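Local atomic coordinates of giardin subunit alpha-1 (Giardia intestinalis, PDB entry 4EVF), a protein that is a calcium-regulated annexin that binds phospholipids and takes part in parasite attachment and in the cytoskeletal rearrangements of the Giardia life cycle. Residues A[96-101]-A[252-257]; A[236-241]-A[278-283]; A[246-251]-A[290-295]. All coordinates share one frame; numbering follows the deposited sequence.

Contacts 1, 3 and 2 lie about 2, 11 and 17 Å from the centre of the chain, measured between centres. Contact 1 joins the predicted second and fourth annexin repeats. Contacts 2 and 3 lie inside the predicted fourth repeat. Contacts 1 and 3 share helix 245-255 and their centres are 10 Å apart. Two bonds tie them: a salt bridge from Asp97 OD2 to Arg250 NH2 (2.8 Å) and a probable hydrogen bond between Thr252 OG1 and Trp292 NE1 (3.0 Å). Contacts 2 and 3, also 10 Å apart between centres, meet where Met248 packs on Phe280 and Ala238. Contacts 1 and 2 do not touch. The structure is the apo form.

Contact 1: residues A[96-101]-A[252-257]; sequences FDTVIL and TGMMVD
Leu101 turns its CG anti to the backbone N (chi1 -167°), which sends its two methyl groups across to Met255. Met255 comes from the other side. The two side chains meet tip to tip. Leu101 CD1 and the end of Met255 are modelled too close together to be trusted, so the fine detail of this pair is doubtful. With that caution, Leu101 CD2 lies 3.9 Å from Met255 CE. The Met255 methyl also passes the backbone, with CE 3.7 Å from Leu101 O.

Met254 makes the second touch. Its chain is extended at chi2 (-179°) and bends only at the end, at chi3 (-55°). The terminal methyl thus reaches the last turns of helix 92-100. Met254 CE lies 3.6 Å from Asp97 O and 4.3 Å from Thr98 CG2. These are packing contacts.

Helix 92-100 ends in a wider pi-type turn. Phe96 O accepts from Ile100 N at 3.3 Å and from Leu101 N at 3.2 Å. Leu101 follows directly and is directed at the other helix.

Polar groups join the same helices beside this apolar patch. Asp97 forms salt bridges to Arg247 and Arg250, which precede segment 252-257 on helix 245-255. Each arginine takes one carboxylate oxygen, so the group is held from both and probably stays ionised. Arg78 of helix 74-87 touches both methionines and donates to Thr98 O.

All five touching residues are buried. Helix 92-100 and helix 245-255 thus meet at the middle of the molecule. Apolar tips beside a cluster of acidic and basic groups are consistent with the polar centre between the two halves of the annexin core, where the predicted second and fourth repeats face each other.

Contact 2: residues A[236-241]-A[278-283]; sequences NCACND and RCFDKR
Phe280 sets the far end of its ring against Ala238 and Cys239 near the end of helix 227-240. Its CG is anti to the carbonyl carbon (chi1 -68°), which brings the ring end up to Cys239. Its CZ lies 4.2 Å from the methyl of Ala238, CB. The sulfur of Cys239 comes in at the ring edge, near the ring plane. Cys239 SG is 5.4 Å from the Phe280 ring centroid and 86° off the ring normal. Its closest ring atom is CE2, at 4.0 Å from SG. This is a sulfur-aromatic contact made edge-on.

Cys279 packs against CB and the carbonyl O of Cys239. Its SG lies 3.7 Å from Cys239 CB, and its CB is 3.6 Å from Cys239 O. Here the two segments come closest, with 5.4 Å between the CA atoms of Cys239 and Cys279.

Phe280 is the first residue to leave helical geometry after helix 272-279. Asp281 then caps helix 284-292, accepting a hydrogen bond from Met284 N and a weak one from Arg283 N. Beyond the contact, Arg283 pairs with Glu20 and bonds to Gly60 O.

The two cysteine sulfurs, Cys239 SG and Cys279 SG, are 4.4 Å apart, too far for a disulfide. The helix ends are therefore held here by non-covalent packing of sulfur, methyl and ring.

Contact 3: residues A[246-251]-A[290-295]; sequences KRMRRI and TLWRVK
Met248 crosses Trp292 obliquely and touches the indole with its terminal methyl. Met248 CE lies 3.5 Å from Trp292 NE1 and 4.0 Å from Trp292 CD1. The methionine leaves its helix with CG anti to the carbonyl carbon. It then bends twice, at chi2 (-49°) and chi3 (-75°), and this folded shape brings CE to NE1 and CD1 of the pyrrole part.

Ile251, one turn further along helix 245-255, meets the six-membered ring. Its CG1 is 4.2 Å from Trp292 CZ2. Trp292 points at this helix from the last turn of helix 284-292. Ile235 of helix 227-240 touches both Trp292 and Ile251.

Behind the tryptophan the helix closes in a Schellman motif. Arg293 has positive phi (61°), and Arg293 N bonds to Thr290 O.

The contact is van der Waals packing of methyl and methylene carbons on the indole. The indole N-H probably donates to Thr252 OG1, whose hydroxyl also bonds to Met248 O. This would satisfy a buried polar group and restrict rotation of the indole.

Contact 1: residues A[96-101]-A[252-257]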
ATOM      1  N   PHE A  96       6.312   4.764   1.623  1.00 18.75           N
ATOM      2  CA  PHE A  96       4.958   5.104   1.181  1.00 18.26           C
ATOM      3  C   PHE A  96       4.093   3.851   1.077  1.00 18.32           C
ATOM      4  O   PHE A  96       2.932   3.840   1.527  1.00 16.80           O
ATOM      5  CB  PHE A  96       4.961   5.849  -0.175  1.00 17.85           C
ATOM      6  CG  PHE A  96       5.807   7.091  -0.190  1.00 20.39           C
ATOM      7  CD1 PHE A  96       5.961   7.861   0.954  1.00 21.24           C
ATOM      8  CD2 PHE A  96       6.473   7.474  -1.348  1.00 20.93           C
ATOM      9  CE1 PHE A  96       6.755   9.002   0.940  1.00 19.52           C
ATOM     10  CE2 PHE A  96       7.271   8.610  -1.368  1.00 23.33           C
ATOM     11  CZ  PHE A  96       7.410   9.376  -0.224  1.00 24.87           C
ATOM     12  N   ASP A  97       4.662   2.805   0.477  1.00 18.80           N
ATOM     13  CA  ASP A  97       3.941   1.557   0.239  1.00 18.36           C
ATOM     14  C   ASP A  97       3.545   0.843   1.533  1.00 16.20           C
ATOM     15  O   ASP A  97       2.494   0.232   1.594  1.00 19.65           O
ATOM     16  CB  ASP A  97       4.761   0.598  -0.635  1.00 14.11           C
ATOM     17  CG  ASP A  97       5.181   1.226  -1.957  1.00 21.24           C
ATOM     18  OD1 ASP A  97       4.636   2.300  -2.307  1.00 21.08           O
ATOM     19  OD2 ASP A  97       6.051   0.639  -2.639  1.00 18.37           O
ATOM     20  N   THR A  98       4.407   0.916   2.544  1.00 19.83           N
ATOM     21  CA  THR A  98       4.280   0.100   3.752  1.00 20.71           C
ATOM     22  C   THR A  98       3.602   0.828   4.928  1.00 21.38           C
ATOM     23  O   THR A  98       2.872   0.215   5.713  1.00 20.77           O
ATOM     24  CB  THR A  98       5.665  -0.457   4.206  1.00 19.71           C
ATOM     25  OG1 THR A  98       6.576   0.621   4.433  1.00 23.39           O
ATOM     26  CG2 THR A  98       6.264  -1.387   3.154  1.00 17.40           C
ATOM     27  N   VAL A  99       3.838   2.135   5.036  1.00 20.68           N
ATOM     28  CA  VAL A  99       3.346   2.925   6.160  1.00 19.59           C
ATOM     29  C   VAL A  99       2.053   3.671   5.805  1.00 20.22           C
ATOM     30  O   VAL A  99       1.105   3.707   6.590  1.00 19.51           O
ATOM     31  CB  VAL A  99       4.426   3.949   6.648  1.00 21.56           C
ATOM     32  CG1 VAL A  99       3.844   4.920   7.659  1.00 21.21           C
ATOM     33  CG2 VAL A  99       5.620   3.231   7.241  1.00 21.43           C
ATOM     34  N   ILE A 100       2.005   4.259   4.615  1.00 20.15           N
ATOM     35  CA  ILE A 100       0.864   5.094   4.253  1.00 16.69           C
ATOM     36  C   ILE A 100      -0.302   4.318   3.630  1.00 18.75           C
ATOM     37  O   ILE A 100      -1.460   4.573   3.949  1.00 22.21           O
ATOM     38  CB  ILE A 100       1.265   6.264   3.340  1.00 16.88           C
ATOM     39  CG1 ILE A 100       2.417   7.046   3.972  1.00 18.41           C
ATOM     40  CG2 ILE A 100       0.052   7.170   3.093  1.00 19.18           C
ATOM     41  CD1 ILE A 100       2.897   8.233   3.141  1.00 17.80           C
ATOM     42  N   LEU A 101       0.013   3.384   2.740  1.00 17.31           N
ATOM     43  CA  LEU A 101      -0.985   2.523   2.128  1.00 20.35           C
ATOM     44  C   LEU A 101      -1.208   1.329   3.066  1.00 21.06           C
ATOM     45  O   LEU A 101      -0.737   0.216   2.816  1.00 19.16           O
ATOM     46  CB  LEU A 101      -0.503   2.081   0.743  1.00 21.12           C
ATOM     47  CG  LEU A 101      -1.396   1.411  -0.312  1.00 24.76           C
ATOM     48  CD1 LEU A 101      -1.500  -0.064  -0.013  1.00 29.15           C
ATOM     49  CD2 LEU A 101      -2.783   2.057  -0.463  1.00 18.33           C
ATOM     50  N   THR A 252       0.922  -5.009  -4.311  1.00 19.81           N
ATOM     51  CA  THR A 252       0.049  -6.096  -4.755  1.00 18.39           C
ATOM     52  C   THR A 252       0.019  -7.229  -3.722  1.00 20.10           C
ATOM     53  O   THR A 252      -1.050  -7.728  -3.371  1.00 21.23           O
ATOM     54  CB  THR A 252       0.444  -6.628  -6.142  1.00 17.33           C
ATOM     55  OG1 THR A 252       0.648  -5.522  -7.032  1.00 16.13           O
ATOM     56  CG2 THR A 252      -0.647  -7.520  -6.707  1.00 16.63           C
ATOM     57  N   GLY A 253       1.192  -7.601  -3.215  1.00 19.02           N
ATOM     58  CA  GLY A 253       1.323  -8.677  -2.244  1.00 19.86           C
ATOM     59  C   GLY A 253       0.624  -8.416  -0.918  1.00 25.04           C
ATOM     60  O   GLY A 253       0.087  -9.342  -0.300  1.00 22.67           O
ATOM     61  N   MET A 254       0.614  -7.157  -0.490  1.00 21.50           N
ATOM     62  CA  MET A 254       0.026  -6.774   0.793  1.00 23.26           C
ATOM     63  C   MET A 254      -1.431  -6.344   0.708  1.00 23.89           C
ATOM     64  O   MET A 254      -2.174  -6.491   1.677  1.00 23.44           O
ATOM     65  CB  MET A 254       0.802  -5.604   1.416  1.00 21.54           C
ATOM     66  CG  MET A 254       2.175  -5.946   1.968  1.00 20.91           C
ATOM     67  SD  MET A 254       2.975  -4.504   2.684  1.00 22.65           S
ATOM     68  CE  MET A 254       2.925  -3.323   1.342  1.00 18.21           C
ATOM     69  N   MET A 255      -1.834  -5.782  -0.427  1.00 22.84           N
ATOM     70  CA  MET A 255      -3.016  -4.919  -0.427  1.00 26.72           C
ATOM     71  C   MET A 255      -3.988  -5.087  -1.588  1.00 24.33           C
ATOM     72  O   MET A 255      -5.003  -4.387  -1.645  1.00 26.14           O
ATOM     73  CB  MET A 255      -2.581  -3.444  -0.351  1.00 28.39           C
ATOM     74  CG  MET A 255      -2.238  -2.968   1.056  1.00 31.55           C
ATOM     75  SD  MET A 255      -3.717  -2.691   2.062  1.00 33.85           S
ATOM     76  CE  MET A 255      -4.085  -0.972   1.687  1.00 25.22           C
ATOM     77  N   VAL A 256      -3.696  -6.001  -2.509  1.00 22.42           N
ATOM     78  CA  VAL A 256      -4.485  -6.067  -3.734  1.00 22.11           C
ATOM     79  C   VAL A 256      -5.973  -6.261  -3.432  1.00 26.46           C
ATOM     80  O   VAL A 256      -6.814  -5.579  -4.017  1.00 25.11           O
ATOM     81  CB  VAL A 256      -3.961  -7.113  -4.759  1.00 23.70           C
ATOM     82  CG1 VAL A 256      -4.190  -8.531  -4.275  1.00 21.59           C
ATOM     83  CG2 VAL A 256      -4.634  -6.910  -6.112  1.00 21.18           C
ATOM     84  N   ASP A 257      -6.293  -7.159  -2.497  1.00 22.77           N
ATOM     85  CA  ASP A 257      -7.696  -7.443  -2.177  1.00 26.57           C
ATOM     86  C   ASP A 257      -8.469  -6.216  -1.670  1.00 26.97           C
ATOM     87  O   ASP A 257      -9.669  -6.087  -1.924  1.00 32.19           O
ATOM     88  CB  ASP A 257      -7.818  -8.619  -1.182  1.00 26.20           C
ATOM     89  CG  ASP A 257      -7.473  -8.229   0.254  1.00 27.39           C
ATOM     90  OD1 ASP A 257      -6.569  -7.391   0.456  1.00 30.31           O
ATOM     91  OD2 ASP A 257      -8.111  -8.770   1.189  1.00 21.75           O
TER

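Contact 2: residues A[236-241]-A[278-283]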
ATOM      1  N   ASN A 236       0.486   3.911 -10.919  1.00 16.51           N
ATOM      2  CA  ASN A 236       0.902   4.799 -11.993  1.00 24.11           C
ATOM      3  C   ASN A 236       2.391   5.201 -11.852  1.00 21.55           C
ATOM      4  O   ASN A 236       3.139   5.196 -12.834  1.00 22.03           O
ATOM      5  CB  ASN A 236      -0.035   6.008 -12.053  1.00 22.03           C
ATOM      6  CG  ASN A 236       0.294   6.945 -13.194  1.00 26.80           C
ATOM      7  OD1 ASN A 236       0.830   8.034 -12.974  1.00 23.45           O
ATOM      8  ND2 ASN A 236      -0.023   6.529 -14.421  1.00 23.40           N
ATOM      9  N   CYS A 237       2.807   5.530 -10.629  1.00 21.36           N
ATOM     10  CA  CYS A 237       4.206   5.807 -10.331  1.00 20.99           C
ATOM     11  C   CYS A 237       5.084   4.636 -10.759  1.00 23.66           C
ATOM     12  O   CYS A 237       6.094   4.831 -11.434  1.00 24.25           O
ATOM     13  CB  CYS A 237       4.419   6.102  -8.839  1.00 20.87           C
ATOM     14  SG  CYS A 237       3.630   7.611  -8.191  1.00 25.06           S
ATOM     15  N   ALA A 238       4.700   3.420 -10.371  1.00 19.62           N
ATOM     16  CA  ALA A 238       5.454   2.234 -10.767  1.00 20.20           C
ATOM     17  C   ALA A 238       5.527   2.092 -12.283  1.00 23.24           C
ATOM     18  O   ALA A 238       6.561   1.706 -12.832  1.00 25.08           O
ATOM     19  CB  ALA A 238       4.843   0.958 -10.140  1.00 20.53           C
ATOM     20  N   CYS A 239       4.434   2.381 -12.971  1.00 20.59           N
ATOM     21  CA  CYS A 239       4.470   2.279 -14.425  1.00 25.34           C
ATOM     22  C   CYS A 239       5.461   3.300 -14.978  1.00 28.73           C
ATOM     23  O   CYS A 239       6.357   2.958 -15.764  1.00 26.56           O
ATOM     24  CB  CYS A 239       3.082   2.478 -15.023  1.00 26.09           C
ATOM     25  SG  CYS A 239       1.966   1.065 -14.778  1.00 28.29           S
ATOM     26  N   ASN A 240       5.308   4.546 -14.537  1.00 25.20           N
ATOM     27  CA  ASN A 240       6.186   5.640 -14.958  1.00 27.87           C
ATOM     28  C   ASN A 240       7.666   5.496 -14.574  1.00 29.05           C
ATOM     29  O   ASN A 240       8.546   6.032 -15.250  1.00 31.55           O
ATOM     30  CB  ASN A 240       5.632   6.974 -14.454  1.00 29.16           C
ATOM     31  CG  ASN A 240       4.258   7.270 -15.011  1.00 30.02           C
ATOM     32  OD1 ASN A 240       3.874   6.735 -16.056  1.00 33.91           O
ATOM     33  ND2 ASN A 240       3.504   8.124 -14.322  1.00 30.25           N
ATOM     34  N   ASP A 241       7.946   4.792 -13.485  1.00 25.02           N
ATOM     35  CA  ASP A 241       9.323   4.525 -13.096  1.00 25.60           C
ATOM     36  C   ASP A 241       9.850   3.292 -13.821  1.00 30.14           C
ATOM     37  O   ASP A 241      10.529   2.450 -13.224  1.00 31.05           O
ATOM     38  CB  ASP A 241       9.439   4.317 -11.586  1.00 28.70           C
ATOM     39  CG  ASP A 241       9.139   5.574 -10.798  1.00 35.38           C
ATOM     40  OD1 ASP A 241       9.072   6.668 -11.408  1.00 33.38           O
ATOM     41  OD2 ASP A 241       8.980   5.469  -9.562  1.00 30.21           O
ATOM     42  N   ARG A 278       2.402  -2.186 -21.067  1.00 27.52           N
ATOM     43  CA  ARG A 278       3.535  -1.501 -21.668  1.00 26.85           C
ATOM     44  C   ARG A 278       4.766  -1.514 -20.768  1.00 26.60           C
ATOM     45  O   ARG A 278       5.877  -1.808 -21.219  1.00 24.20           O
ATOM     46  CB  ARG A 278       3.143  -0.065 -22.000  1.00 26.81           C
ATOM     47  CG  ARG A 278       4.225   0.701 -22.732  1.00 31.46           C
ATOM     48  CD  ARG A 278       3.823   2.147 -22.951  1.00 29.88           C
ATOM     49  NE  ARG A 278       3.936   2.917 -21.724  1.00 32.35           N
ATOM     50  CZ  ARG A 278       2.896   3.283 -20.988  1.00 30.94           C
ATOM     51  NH1 ARG A 278       1.672   2.967 -21.384  1.00 27.22           N
ATOM     52  NH2 ARG A 278       3.081   3.982 -19.875  1.00 31.91           N
ATOM     53  N   CYS A 279       4.558  -1.217 -19.490  1.00 21.98           N
ATOM     54  CA  CYS A 279       5.658  -0.893 -18.591  1.00 23.33           C
ATOM     55  C   CYS A 279       6.351  -2.094 -17.958  1.00 23.57           C
ATOM     56  O   CYS A 279       7.506  -1.997 -17.545  1.00 21.15           O
ATOM     57  CB  CYS A 279       5.169   0.090 -17.521  1.00 24.79           C
ATOM     58  SG  CYS A 279       4.504   1.605 -18.278  1.00 30.42           S
ATOM     59  N   PHE A 280       5.653  -3.225 -17.904  1.00 22.01           N
ATOM     60  CA  PHE A 280       6.194  -4.446 -17.307  1.00 22.82           C
ATOM     61  C   PHE A 280       6.472  -5.549 -18.341  1.00 23.48           C
ATOM     62  O   PHE A 280       5.833  -5.595 -19.386  1.00 21.94           O
ATOM     63  CB  PHE A 280       5.255  -4.932 -16.189  1.00 21.66           C
ATOM     64  CG  PHE A 280       5.230  -4.006 -15.012  1.00 22.47           C
ATOM     65  CD1 PHE A 280       6.090  -4.204 -13.944  1.00 23.68           C
ATOM     66  CD2 PHE A 280       4.390  -2.910 -14.998  1.00 23.86           C
ATOM     67  CE1 PHE A 280       6.099  -3.334 -12.871  1.00 18.67           C
ATOM     68  CE2 PHE A 280       4.392  -2.031 -13.927  1.00 21.53           C
ATOM     69  CZ  PHE A 280       5.250  -2.244 -12.865  1.00 21.51           C
ATOM     70  N   ASP A 281       7.431  -6.426 -18.046  1.00 28.89           N
ATOM     71  CA  ASP A 281       7.854  -7.443 -19.013  1.00 27.65           C
ATOM     72  C   ASP A 281       6.851  -8.573 -19.218  1.00 27.94           C
ATOM     73  O   ASP A 281       5.803  -8.629 -18.562  1.00 26.47           O
ATOM     74  CB  ASP A 281       9.257  -8.001 -18.706  1.00 24.07           C
ATOM     75  CG  ASP A 281       9.278  -8.966 -17.519  1.00 32.49           C
ATOM     76  OD1 ASP A 281       8.264  -9.650 -17.263  1.00 28.73           O
ATOM     77  OD2 ASP A 281      10.325  -9.040 -16.835  1.00 31.94           O
ATOM     78  N   LYS A 282       7.200  -9.468 -20.141  1.00 26.88           N
ATOM     79  CA  LYS A 282       6.317 -10.531 -20.609  1.00 27.82           C
ATOM     80  C   LYS A 282       5.811 -11.440 -19.490  1.00 22.59           C
ATOM     81  O   LYS A 282       4.682 -11.922 -19.547  1.00 26.39           O
ATOM     82  CB  LYS A 282       7.044 -11.381 -21.654  1.00 24.13           C
ATOM     83  CG  LYS A 282       6.181 -11.745 -22.834  1.00 33.11           C
ATOM     84  CD  LYS A 282       7.009 -12.315 -23.971  1.00 33.63           C
ATOM     85  CE  LYS A 282       7.538 -13.696 -23.650  1.00 28.51           C
ATOM     86  NZ  LYS A 282       8.326 -14.223 -24.802  1.00 26.40           N
ATOM     87  N   ARG A 283       6.669 -11.691 -18.507  1.00 24.07           N
ATOM     88  CA  ARG A 283       6.345 -12.554 -17.368  1.00 27.52           C
ATOM     89  C   ARG A 283       5.510 -11.816 -16.312  1.00 28.72           C
ATOM     90  O   ARG A 283       4.415 -12.254 -15.953  1.00 29.76           O
ATOM     91  CB  ARG A 283       7.639 -13.106 -16.751  1.00 29.09           C
ATOM     92  CG  ARG A 283       7.440 -14.093 -15.606  1.00 32.99           C
ATOM     93  CD  ARG A 283       8.773 -14.450 -14.969  1.00 39.68           C
ATOM     94  NE  ARG A 283       8.641 -15.373 -13.842  1.00 37.00           N
ATOM     95  CZ  ARG A 283       9.598 -15.581 -12.943  1.00 36.59           C
ATOM     96  NH1 ARG A 283      10.746 -14.925 -13.035  1.00 38.26           N
ATOM     97  NH2 ARG A 283       9.409 -16.435 -11.946  1.00 41.31           N
TER

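Contact 3: residues A[246-251]-A[290-295]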
ATOM      1  N   LYS A 246       9.596  -3.896  -7.776  1.00 22.71           N
ATOM      2  CA  LYS A 246       9.637  -3.985  -6.314  1.00 27.50           C
ATOM      3  C   LYS A 246       8.415  -3.337  -5.654  1.00 22.45           C
ATOM      4  O   LYS A 246       7.829  -3.921  -4.745  1.00 23.22           O
ATOM      5  CB  LYS A 246      10.948  -3.427  -5.752  1.00 26.40           C
ATOM      6  CG  LYS A 246      12.180  -4.146  -6.285  1.00 28.87           C
ATOM      7  CD  LYS A 246      13.242  -4.299  -5.214  1.00 33.95           C
ATOM      8  CE  LYS A 246      13.711  -2.953  -4.696  1.00 38.83           C
ATOM      9  NZ  LYS A 246      14.145  -3.026  -3.264  1.00 38.16           N
ATOM     10  N   ARG A 247       8.028  -2.153  -6.133  1.00 18.38           N
ATOM     11  CA  ARG A 247       6.799  -1.498  -5.673  1.00 18.18           C
ATOM     12  C   ARG A 247       5.549  -2.304  -5.996  1.00 18.57           C
ATOM     13  O   ARG A 247       4.637  -2.400  -5.174  1.00 17.52           O
ATOM     14  CB  ARG A 247       6.645  -0.109  -6.292  1.00 21.56           C
ATOM     15  CG  ARG A 247       5.254   0.495  -6.092  1.00 24.03           C
ATOM     16  CD  ARG A 247       5.313   1.740  -5.210  1.00 26.29           C
ATOM     17  NE  ARG A 247       5.788   2.869  -5.976  1.00 26.73           N
ATOM     18  CZ  ARG A 247       6.202   4.029  -5.476  1.00 24.60           C
ATOM     19  NH1 ARG A 247       6.232   4.262  -4.165  1.00 21.35           N
ATOM     20  NH2 ARG A 247       6.598   4.960  -6.318  1.00 20.64           N
ATOM     21  N   MET A 248       5.481  -2.861  -7.195  1.00 17.86           N
ATOM     22  CA  MET A 248       4.289  -3.609  -7.559  1.00 19.21           C
ATOM     23  C   MET A 248       4.155  -4.841  -6.678  1.00 19.43           C
ATOM     24  O   MET A 248       3.042  -5.225  -6.313  1.00 17.07           O
ATOM     25  CB  MET A 248       4.261  -3.965  -9.050  1.00 18.10           C
ATOM     26  CG  MET A 248       3.846  -2.782  -9.937  1.00 17.07           C
ATOM     27  SD  MET A 248       2.346  -1.925  -9.398  1.00 19.11           S
ATOM     28  CE  MET A 248       1.111  -3.129  -9.910  1.00 20.39           C
ATOM     29  N   ARG A 249       5.285  -5.425  -6.307  1.00 15.04           N
ATOM     30  CA  ARG A 249       5.270  -6.609  -5.453  1.00 20.30           C
ATOM     31  C   ARG A 249       4.851  -6.248  -4.027  1.00 22.04           C
ATOM     32  O   ARG A 249       4.070  -6.967  -3.394  1.00 19.87           O
ATOM     33  CB  ARG A 249       6.633  -7.302  -5.439  1.00 20.27           C
ATOM     34  CG  ARG A 249       6.676  -8.463  -4.458  1.00 23.86           C
ATOM     35  CD  ARG A 249       7.994  -8.517  -3.701  1.00 23.04           C
ATOM     36  NE  ARG A 249       7.881  -9.306  -2.472  1.00 24.82           N
ATOM     37  CZ  ARG A 249       8.913  -9.651  -1.710  1.00 24.15           C
ATOM     38  NH1 ARG A 249      10.137  -9.296  -2.060  1.00 30.26           N
ATOM     39  NH2 ARG A 249       8.721 -10.364  -0.607  1.00 27.16           N
ATOM     40  N   ARG A 250       5.373  -5.134  -3.522  1.00 21.11           N
ATOM     41  CA  ARG A 250       4.971  -4.671  -2.202  1.00 21.15           C
ATOM     42  C   ARG A 250       3.465  -4.444  -2.144  1.00 20.00           C
ATOM     43  O   ARG A 250       2.778  -5.112  -1.380  1.00 19.88           O
ATOM     44  CB  ARG A 250       5.744  -3.419  -1.780  1.00 17.01           C
ATOM     45  CG  ARG A 250       7.228  -3.698  -1.502  1.00 18.41           C
ATOM     46  CD  ARG A 250       7.908  -2.490  -0.867  1.00 19.39           C
ATOM     47  NE  ARG A 250       7.864  -1.311  -1.735  1.00 20.31           N
ATOM     48  CZ  ARG A 250       8.865  -0.920  -2.524  1.00 20.51           C
ATOM     49  NH1 ARG A 250      10.000  -1.605  -2.555  1.00 19.74           N
ATOM     50  NH2 ARG A 250       8.734   0.173  -3.271  1.00 17.48           N
ATOM     51  N   ILE A 251       2.941  -3.540  -2.965  1.00 14.91           N
ATOM     52  CA  ILE A 251       1.534  -3.162  -2.827  1.00 20.17           C
ATOM     53  C   ILE A 251       0.552  -4.241  -3.290  1.00 21.45           C
ATOM     54  O   ILE A 251      -0.532  -4.391  -2.714  1.00 21.43           O
ATOM     55  CB  ILE A 251       1.210  -1.789  -3.482  1.00 22.01           C
ATOM     56  CG1 ILE A 251       1.090  -1.891  -5.002  1.00 22.67           C
ATOM     57  CG2 ILE A 251       2.258  -0.738  -3.112  1.00 20.20           C
ATOM     58  CD1 ILE A 251       0.989  -0.517  -5.667  1.00 22.72           C
ATOM     59  N   THR A 290      -3.746  -9.916 -13.947  1.00 22.82           N
ATOM     60  CA  THR A 290      -4.635 -10.905 -13.339  1.00 25.80           C
ATOM     61  C   THR A 290      -5.039 -10.458 -11.927  1.00 20.89           C
ATOM     62  O   THR A 290      -6.230 -10.381 -11.593  1.00 23.91           O
ATOM     63  CB  THR A 290      -3.974 -12.292 -13.268  1.00 24.83           C
ATOM     64  OG1 THR A 290      -3.569 -12.703 -14.580  1.00 28.25           O
ATOM     65  CG2 THR A 290      -4.946 -13.318 -12.699  1.00 25.51           C
ATOM     66  N   LEU A 291      -4.041 -10.152 -11.107  1.00 20.72           N
ATOM     67  CA  LEU A 291      -4.275  -9.787  -9.710  1.00 21.08           C
ATOM     68  C   LEU A 291      -5.097  -8.515  -9.550  1.00 24.24           C
ATOM     69  O   LEU A 291      -5.890  -8.413  -8.613  1.00 22.52           O
ATOM     70  CB  LEU A 291      -2.959  -9.689  -8.933  1.00 20.85           C
ATOM     71  CG  LEU A 291      -2.148 -10.987  -8.822  1.00 20.69           C
ATOM     72  CD1 LEU A 291      -0.701 -10.718  -8.415  1.00 20.05           C
ATOM     73  CD2 LEU A 291      -2.819 -11.962  -7.840  1.00 25.70           C
ATOM     74  N   TRP A 292      -4.922  -7.556 -10.464  1.00 20.68           N
ATOM     75  CA  TRP A 292      -5.617  -6.274 -10.375  1.00 19.32           C
ATOM     76  C   TRP A 292      -6.932  -6.272 -11.147  1.00 21.84           C
ATOM     77  O   TRP A 292      -7.668  -5.292 -11.136  1.00 24.19           O
ATOM     78  CB  TRP A 292      -4.708  -5.113 -10.799  1.00 19.81           C
ATOM     79  CG  TRP A 292      -3.678  -4.814  -9.770  1.00 18.36           C
ATOM     80  CD1 TRP A 292      -2.365  -5.197  -9.780  1.00 15.97           C
ATOM     81  CD2 TRP A 292      -3.884  -4.109  -8.541  1.00 19.05           C
ATOM     82  NE1 TRP A 292      -1.740  -4.754  -8.638  1.00 17.71           N
ATOM     83  CE2 TRP A 292      -2.647  -4.074  -7.867  1.00 16.26           C
ATOM     84  CE3 TRP A 292      -4.992  -3.477  -7.957  1.00 22.07           C
ATOM     85  CZ2 TRP A 292      -2.486  -3.450  -6.633  1.00 20.97           C
ATOM     86  CZ3 TRP A 292      -4.829  -2.853  -6.727  1.00 20.96           C
ATOM     87  CH2 TRP A 292      -3.585  -2.848  -6.079  1.00 22.06           C
ATOM     88  N   ARG A 293      -7.229  -7.402 -11.778  1.00 23.87           N
ATOM     89  CA  ARG A 293      -8.478  -7.613 -12.505  1.00 24.93           C
ATOM     90  C   ARG A 293      -8.650  -6.638 -13.662  1.00 28.70           C
ATOM     91  O   ARG A 293      -9.711  -6.041 -13.841  1.00 27.98           O
ATOM     92  CB  ARG A 293      -9.689  -7.573 -11.564  1.00 27.65           C
ATOM     93  CG  ARG A 293      -9.768  -8.782 -10.657  1.00 27.94           C
ATOM     94  CD  ARG A 293     -11.073  -8.810  -9.859  1.00 29.82           C
ATOM     95  NE  ARG A 293     -11.001  -9.801  -8.795  1.00 30.00           N
ATOM     96  CZ  ARG A 293     -11.885  -9.901  -7.806  1.00 30.01           C
ATOM     97  NH1 ARG A 293     -12.915  -9.064  -7.742  1.00 31.63           N
ATOM     98  NH2 ARG A 293     -11.737 -10.833  -6.872  1.00 27.39           N
ATOM     99  N   VAL A 294      -7.607  -6.499 -14.450  1.00 28.98           N
ATOM    100  CA  VAL A 294      -7.691  -5.705 -15.632  1.00 29.56           C
ATOM    101  C   VAL A 294      -7.030  -6.439 -16.821  1.00 29.77           C
ATOM    102  O   VAL A 294      -6.180  -5.892 -17.472  1.00 30.76           O
ATOM    103  CB  VAL A 294      -7.132  -4.283 -15.441  1.00 32.69           C
ATOM    104  CG1 VAL A 294      -7.913  -3.590 -14.369  1.00 39.73           C
ATOM    105  CG2 VAL A 294      -5.720  -4.276 -15.046  1.00 30.09           C
ATOM    106  N   LYS A 295      -7.464  -7.670 -17.093  1.00 33.38           N
ATOM    107  CA  LYS A 295      -7.074  -8.373 -18.308  1.00 36.78           C
ATOM    108  C   LYS A 295      -7.640  -7.639 -19.515  1.00 36.93           C
ATOM    109  O   LYS A 295      -7.207  -7.862 -20.650  1.00 47.04           O
ATOM    110  CB  LYS A 295      -7.605  -9.804 -18.294  1.00 40.13           C
ATOM    111  CG  LYS A 295      -7.162 -10.638 -17.110  1.00 41.47           C
ATOM    112  CD  LYS A 295      -7.870 -11.995 -17.113  1.00 44.05           C
ATOM    113  CE  LYS A 295      -7.424 -12.839 -15.937  1.00 43.88           C
ATOM    114  NZ  LYS A 295      -6.275 -13.683 -16.374  1.00 42.73           N
TER